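Local coordinates for response regulator receiver protein (Pseudoalteromonas atlantica T6c, PDB 3KTO) that is a receiver-domain protein that probably takes part in two-component signalling and the regulation of transcription, at residues S89-I92 against P93-V96. Sequence-based numbering, arbitrary orientation.
Sequences SSDI and PTAV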
# COMPACT_ATOMS: atom_id res chain seq x y z
N SER A 89 -1.30 -1.26 8.02
CA SER A 89 -0.19 -0.62 8.72
C SER A 89 -0.62 -0.44 10.17
O SER A 89 -1.71 0.08 10.44
CB SER A 89 0.10 0.75 8.11
OG SER A 89 1.05 1.45 8.88
N SER A 90 0.21 -0.87 11.11
CA SER A 90 -0.19 -0.71 12.49
C SER A 90 0.89 -0.90 13.54
O SER A 90 1.71 -1.81 13.44
CB SER A 90 -1.34 -1.67 12.80
OG SER A 90 -1.64 -1.67 14.18
N ASP A 91 0.88 -0.03 14.54
CA ASP A 91 1.81 -0.14 15.64
C ASP A 91 0.98 -0.59 16.83
O ASP A 91 -0.24 -0.67 16.75
CB ASP A 91 2.54 1.18 15.94
CG ASP A 91 1.61 2.36 16.13
OD1 ASP A 91 0.48 2.19 16.65
OD2 ASP A 91 2.03 3.48 15.77
N ILE A 92 1.64 -0.90 17.94
CA ILE A 92 0.94 -1.36 19.12
C ILE A 92 -0.10 -0.38 19.67
O ILE A 92 -1.22 -0.78 20.00
CB ILE A 92 1.93 -1.73 20.25
CG1 ILE A 92 2.81 -2.90 19.82
CG2 ILE A 92 1.18 -2.07 21.49
CD1 ILE A 92 2.07 -4.06 19.23
N PRO A 93 0.25 0.92 19.80
CA PRO A 93 -0.74 1.87 20.34
C PRO A 93 -2.05 1.92 19.54
O PRO A 93 -3.13 2.05 20.11
CB PRO A 93 0.01 3.20 20.33
CG PRO A 93 1.42 2.76 20.63
CD PRO A 93 1.57 1.55 19.71
N THR A 94 -1.96 1.81 18.22
CA THR A 94 -3.16 1.82 17.39
C THR A 94 -4.07 0.61 17.71
O THR A 94 -5.29 0.75 17.86
CB THR A 94 -2.78 1.83 15.90
OG1 THR A 94 -2.27 3.13 15.56
CG2 THR A 94 -3.98 1.49 15.01
N ALA A 95 -3.47 -0.56 17.85
CA ALA A 95 -4.21 -1.78 18.18
C ALA A 95 -4.89 -1.61 19.53
O ALA A 95 -6.07 -1.94 19.69
CB ALA A 95 -3.27 -2.99 18.21
N VAL A 96 -4.15 -1.11 20.51
CA VAL A 96 -4.68 -0.90 21.84
C VAL A 96 -5.82 0.12 21.83
O VAL A 96 -6.85 -0.07 22.47
CB VAL A 96 -3.57 -0.43 22.82
CG1 VAL A 96 -4.17 -0.04 24.17
CG2 VAL A 96 -2.54 -1.54 23.01
O HOH W 1 -0.46 2.24 13.64
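Asp91 is the N-cap of helix 92-100, its OD1 accepting from Thr94 N 2.9 Å away, with an N-H...O angle of 157° and the donor nearly in line with the carboxylate C-O bond. With chi1 at 52°, CG sits astride the backbone, flanked by N and C, which turns OD1 back to the amide of Thr94. A water accepts from Asp91 N and donates to Thr94 OG1, 2.8 Å from each. That hydroxyl also bonds Asp65, while Asp91 OD2 forms a salt bridge with Lys64, tying the cap to the loop just before helix 66-76.

Among backbone bonds, Val96 N to Ile92 O (3.0 Å) is nearly straight, whereas Ala95 N to Asp91 O is weak at 3.4 Å. Ser90 OG donates to the same Asp91 O.

The carboxylate also packs against the proline ring, OD1 of Asp91 lying 3.3 Å from Pro93 CD. Apolar contact is tight between chain neighbours, Ile92 CB to Pro93 CD at 3.3 Å, and looser where Ile92 CG2 meets Val96 CG2 at 4.1 Å on the exposed side.

With an alanine at Asp91, Thr94 N would probably lose its capping acceptor and Lys64 its carboxylate mate. One carboxylate oxygen thus serves a first-turn amide and the other Lys64, and the charge probably interacts favourably with the helix dipole.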